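Local coordinates for protein beta-glucanase (Bacteroides thetaiotaomicron, PDB 6EUG) that probably hydrolyses beta-1,3-galactosidic linkages of arabinogalactan, this chain being the C-terminal family 43 part of a longer protein, at residues G55-F60 / L325-K330; I91-S96 / H101-G106. All blocks are in the same frame, centred on the assembly; numbering follows the deposited sequence.

Both contacts involve the first four-stranded sheet of the propeller. Contact 1 takes in its strand 56-62 and reaches the closing sheet through strand 320-327. Contact 2 takes in its outermost strand 87-94 and the loop that leads to the next sheet. The centres are 27 Å apart, but the two sites touch where F60 CD2 packs on A92 CB at 4.3 Å. Each is partly buried. Contact 1 is small and rests on a tyrosine, a leucine and a glutamate reached through a water. Contact 2 buries about three times as much surface and combines two backbone hydrogen bonds with side-chain packing. Its segments are close in sequence; those of contact 1 are far apart.

Contact 1 (G55-F60 / L325-K330); sequences GKYYWF and LPLPEK
The Y57 ring presents its hydroxyl end to L327 and E329. The setting is the five-bladed beta-propeller of family 43 glycosidases. L327 CD2 approaches the Y57 ring obliquely. The two side chains cross at about a right angle. The E329 side chain comes toward Y57 from the opposite direction, its carboxylate plane turned 54° from the ring. F52 also meets the ring at about 55°, and the Y57 side chain touches I50 and L83. Y57 belongs to strand 56-62 of the first blade. L327 belongs to strand 320-327 of the last, so the contact lies at the seam where the ring of blades closes. Strand 320-327 also carries Q320, which lines the glucoimidazole pocket. No direct hydrogen bond joins the two segments. The apolar part is slight: Y57 CE1 lies 4.2 Å from L327 CD2. F334 of strand 332-339 also packs on L327. E329 lies two residues on from L327, and K330 N donates to L327 O. The E329 chain bends at chi2 (-77°), and its carboxylate ends facing the tyrosine hydroxyl. Y57 OH and E329 OE2 remain 4.0 Å apart, and one water links them. That water hydrogen-bonds to Y57 OH at 2.8 Å and donates to E329 OE2 at 2.9 Å.

Contact 2 (I91-S96 / H101-G106); sequences IALAVS and HDIEKG
S96 uses both of its backbone polar groups on the 101-106 segment. S96 N donates to I103 O at 2.8 Å, nearly straight at 172°. V95 CA makes a weaker CH contact with the same oxygen. S96 O accepts from K105 N at 3.1 Å. E104 CA adds a second, weaker contact to S96 O. Together the two hydrogen bonds form a single beta bridge between S96 and E104. The second segment is shaped by a type I turn from H101 to E104, closed by E104 N to H101 O. It lies in the loop joining the first propeller blade to strand 108-117, which carries the pocket residue E110. H101 ND1 accepts a hydrogen bond from I103 N at 3.1 Å. S96 OG stands anti to its own N (chi1 -178°), which sets it over one face of the H101 ring, 3.8 Å from H101 CG, while it hydrogen-bonds to E98 N. E104 OE2 accepts a hydrogen bond from G100 N, and K105 NZ forms a salt bridge with E72. The K105 aliphatic chain passes obliquely across V95, CG to CG2. On the buried side, I103 CD1 meets L93 CD1 at 4.2 Å and lies 3.5 Å from A94 O.

Contact 1 (G55-F60 / L325-K330)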
# COMPACT_ATOMS: atom_id res chain seq x y z
N GLY A 55 -18.30 -8.62 -13.40
CA GLY A 55 -19.24 -9.28 -12.48
C GLY A 55 -18.64 -9.97 -11.26
O GLY A 55 -19.40 -10.57 -10.47
N LYS A 56 -17.30 -9.94 -11.11
CA LYS A 56 -16.61 -10.61 -9.98
C LYS A 56 -15.58 -9.71 -9.28
O LYS A 56 -14.89 -8.90 -9.92
CB LYS A 56 -15.85 -11.88 -10.44
CG LYS A 56 -16.64 -12.95 -11.15
CD LYS A 56 -15.78 -14.19 -11.42
CE LYS A 56 -16.61 -15.32 -12.00
NZ LYS A 56 -15.98 -16.64 -11.71
N TYR A 57 -15.44 -9.90 -7.98
CA TYR A 57 -14.37 -9.33 -7.17
C TYR A 57 -13.12 -10.24 -7.25
O TYR A 57 -13.25 -11.45 -7.18
CB TYR A 57 -14.82 -9.18 -5.69
CG TYR A 57 -16.00 -8.25 -5.55
CD1 TYR A 57 -15.81 -6.89 -5.41
CD2 TYR A 57 -17.31 -8.74 -5.51
CE1 TYR A 57 -16.89 -6.02 -5.34
CE2 TYR A 57 -18.40 -7.90 -5.45
CZ TYR A 57 -18.20 -6.55 -5.30
OH TYR A 57 -19.30 -5.71 -5.23
N TYR A 58 -11.96 -9.62 -7.43
CA TYR A 58 -10.63 -10.26 -7.34
C TYR A 58 -9.82 -9.67 -6.19
O TYR A 58 -9.66 -8.46 -6.12
CB TYR A 58 -9.89 -10.12 -8.67
CG TYR A 58 -10.61 -10.83 -9.80
CD1 TYR A 58 -11.63 -10.19 -10.53
CD2 TYR A 58 -10.31 -12.13 -10.14
CE1 TYR A 58 -12.30 -10.85 -11.56
CE2 TYR A 58 -10.98 -12.78 -11.17
CZ TYR A 58 -11.99 -12.15 -11.88
OH TYR A 58 -12.69 -12.82 -12.90
N TRP A 59 -9.34 -10.56 -5.31
CA TRP A 59 -8.54 -10.23 -4.11
C TRP A 59 -7.12 -10.73 -4.36
O TRP A 59 -6.93 -11.91 -4.56
CB TRP A 59 -9.16 -10.93 -2.91
CG TRP A 59 -8.50 -10.76 -1.53
CD1 TRP A 59 -7.34 -10.08 -1.22
CD2 TRP A 59 -8.97 -11.33 -0.30
NE1 TRP A 59 -7.10 -10.19 0.15
CE2 TRP A 59 -8.07 -10.96 0.72
CE3 TRP A 59 -10.07 -12.15 0.04
CZ2 TRP A 59 -8.22 -11.39 2.05
CZ3 TRP A 59 -10.24 -12.55 1.35
CH2 TRP A 59 -9.33 -12.17 2.36
N PHE A 60 -6.17 -9.81 -4.48
CA PHE A 60 -4.74 -10.12 -4.59
C PHE A 60 -4.01 -9.90 -3.28
O PHE A 60 -4.30 -8.90 -2.58
CB PHE A 60 -4.08 -9.26 -5.68
CG PHE A 60 -4.80 -9.28 -7.00
CD1 PHE A 60 -5.89 -8.42 -7.27
CD2 PHE A 60 -4.47 -10.25 -7.98
CE1 PHE A 60 -6.57 -8.47 -8.48
CE2 PHE A 60 -5.14 -10.30 -9.19
CZ PHE A 60 -6.20 -9.41 -9.44
N LEU A 325 -11.99 -0.56 0.14
CA LEU A 325 -12.82 -1.03 -1.00
C LEU A 325 -14.06 -0.14 -1.14
O LEU A 325 -14.91 -0.14 -0.23
CB LEU A 325 -13.31 -2.46 -0.75
CG LEU A 325 -14.26 -3.13 -1.77
CD1 LEU A 325 -13.64 -3.21 -3.16
CD2 LEU A 325 -14.70 -4.47 -1.23
N PRO A 326 -14.21 0.54 -2.29
CA PRO A 326 -15.49 1.22 -2.55
C PRO A 326 -16.54 0.26 -3.13
O PRO A 326 -16.18 -0.64 -3.90
CB PRO A 326 -15.12 2.29 -3.60
CG PRO A 326 -13.64 2.20 -3.81
CD PRO A 326 -13.22 0.84 -3.35
N LEU A 327 -17.82 0.46 -2.77
CA LEU A 327 -18.95 -0.17 -3.44
C LEU A 327 -19.79 0.97 -4.03
O LEU A 327 -20.71 1.44 -3.39
CB LEU A 327 -19.81 -1.01 -2.45
CG LEU A 327 -19.16 -2.22 -1.74
CD1 LEU A 327 -20.22 -2.98 -0.95
CD2 LEU A 327 -18.51 -3.16 -2.74
N PRO A 328 -19.44 1.44 -5.24
CA PRO A 328 -20.00 2.72 -5.76
C PRO A 328 -21.50 2.69 -6.00
O PRO A 328 -22.16 3.71 -5.82
CB PRO A 328 -19.20 2.97 -7.04
CG PRO A 328 -18.67 1.63 -7.43
CD PRO A 328 -18.45 0.86 -6.17
N GLU A 329 -22.03 1.52 -6.35
CA GLU A 329 -23.47 1.29 -6.44
C GLU A 329 -24.29 1.53 -5.19
O GLU A 329 -25.50 1.69 -5.30
CB GLU A 329 -23.80 -0.12 -6.96
CG GLU A 329 -23.41 -1.26 -6.07
CD GLU A 329 -21.93 -1.54 -6.11
OE1 GLU A 329 -21.19 -0.95 -6.97
OE2 GLU A 329 -21.52 -2.33 -5.29
N LYS A 330 -23.64 1.48 -4.02
CA LYS A 330 -24.24 1.82 -2.74
C LYS A 330 -23.75 3.11 -2.09
O LYS A 330 -24.27 3.49 -1.05
CB LYS A 330 -24.03 0.65 -1.77
CG LYS A 330 -24.80 -0.58 -2.21
CD LYS A 330 -24.69 -1.75 -1.25
CE LYS A 330 -25.64 -2.86 -1.68
NZ LYS A 330 -25.09 -3.63 -2.85
O HOH W 1 -19.03 -3.25 -6.50

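Contact 2 (I91-S96 / H101-G106)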
# COMPACT_ATOMS: atom_id res chain seq x y z
N ILE A 91 -1.64 -18.59 -8.14
CA ILE A 91 -0.61 -17.54 -8.07
C ILE A 91 -0.66 -16.70 -9.34
O ILE A 91 -0.43 -17.21 -10.43
CB ILE A 91 0.79 -18.15 -7.89
CG1 ILE A 91 0.89 -18.86 -6.52
CG2 ILE A 91 1.88 -17.08 -8.05
CD1 ILE A 91 0.92 -17.95 -5.30
N ALA A 92 -0.99 -15.42 -9.18
CA ALA A 92 -1.16 -14.45 -10.28
C ALA A 92 0.18 -13.91 -10.76
O ALA A 92 0.36 -13.68 -11.96
CB ALA A 92 -2.03 -13.27 -9.82
N LEU A 93 1.11 -13.63 -9.84
CA LEU A 93 2.50 -13.24 -10.21
C LEU A 93 3.45 -14.12 -9.42
O LEU A 93 3.60 -13.96 -8.20
CB LEU A 93 2.83 -11.78 -9.93
CG LEU A 93 4.27 -11.32 -10.32
CD1 LEU A 93 4.51 -11.31 -11.83
CD2 LEU A 93 4.52 -9.92 -9.77
N ALA A 94 4.07 -15.06 -10.14
CA ALA A 94 4.99 -16.03 -9.54
C ALA A 94 6.43 -15.52 -9.44
O ALA A 94 6.93 -14.82 -10.33
CB ALA A 94 4.98 -17.29 -10.39
N VAL A 95 7.15 -15.96 -8.40
CA VAL A 95 8.60 -15.79 -8.38
C VAL A 95 9.20 -16.50 -9.60
O VAL A 95 8.68 -17.51 -10.04
CB VAL A 95 9.26 -16.32 -7.08
CG1 VAL A 95 8.85 -15.47 -5.87
CG2 VAL A 95 8.94 -17.78 -6.80
N SER A 96 10.32 -15.98 -10.09
CA SER A 96 11.01 -16.49 -11.31
C SER A 96 11.98 -17.64 -10.99
O SER A 96 12.64 -17.65 -9.94
CB SER A 96 11.79 -15.35 -11.96
OG SER A 96 12.43 -15.74 -13.16
N HIS A 101 17.39 -12.89 -11.82
CA HIS A 101 16.19 -12.09 -12.22
C HIS A 101 15.71 -11.24 -11.04
O HIS A 101 15.84 -11.66 -9.87
CB HIS A 101 15.06 -13.02 -12.67
CG HIS A 101 13.97 -12.32 -13.43
ND1 HIS A 101 12.90 -11.73 -12.81
CD2 HIS A 101 13.78 -12.15 -14.76
CE1 HIS A 101 12.10 -11.20 -13.72
NE2 HIS A 101 12.60 -11.46 -14.92
N ASP A 102 15.15 -10.07 -11.32
CA ASP A 102 14.69 -9.16 -10.25
C ASP A 102 13.69 -9.87 -9.32
O ASP A 102 13.72 -9.63 -8.11
CB ASP A 102 14.01 -7.88 -10.83
CG ASP A 102 15.00 -6.82 -11.35
OD1 ASP A 102 16.24 -7.05 -11.35
OD2 ASP A 102 14.49 -5.73 -11.79
N ILE A 103 12.80 -10.71 -9.86
CA ILE A 103 11.84 -11.46 -9.01
C ILE A 103 12.16 -12.94 -8.82
O ILE A 103 11.26 -13.78 -8.59
CB ILE A 103 10.36 -11.22 -9.41
CG1 ILE A 103 10.06 -11.65 -10.85
CG2 ILE A 103 10.00 -9.75 -9.20
CD1 ILE A 103 8.57 -11.83 -11.11
N GLU A 104 13.45 -13.28 -8.87
CA GLU A 104 13.88 -14.66 -8.61
C GLU A 104 13.47 -15.13 -7.23
O GLU A 104 13.40 -14.31 -6.27
CB GLU A 104 15.39 -14.80 -8.81
CG GLU A 104 16.29 -14.13 -7.81
CD GLU A 104 17.75 -14.33 -8.17
OE1 GLU A 104 18.46 -13.29 -8.19
OE2 GLU A 104 18.15 -15.52 -8.48
N LYS A 105 13.18 -16.42 -7.12
CA LYS A 105 12.82 -17.02 -5.82
C LYS A 105 13.88 -16.64 -4.77
O LYS A 105 15.10 -16.74 -5.02
CB LYS A 105 12.67 -18.55 -5.89
CG LYS A 105 11.94 -19.16 -4.70
CD LYS A 105 12.00 -20.67 -4.71
CE LYS A 105 11.84 -21.23 -3.29
NZ LYS A 105 10.44 -21.65 -3.15
N GLY A 106 13.39 -16.21 -3.61
CA GLY A 106 14.22 -15.60 -2.56
C GLY A 106 14.03 -14.11 -2.42
O GLY A 106 14.38 -13.54 -1.37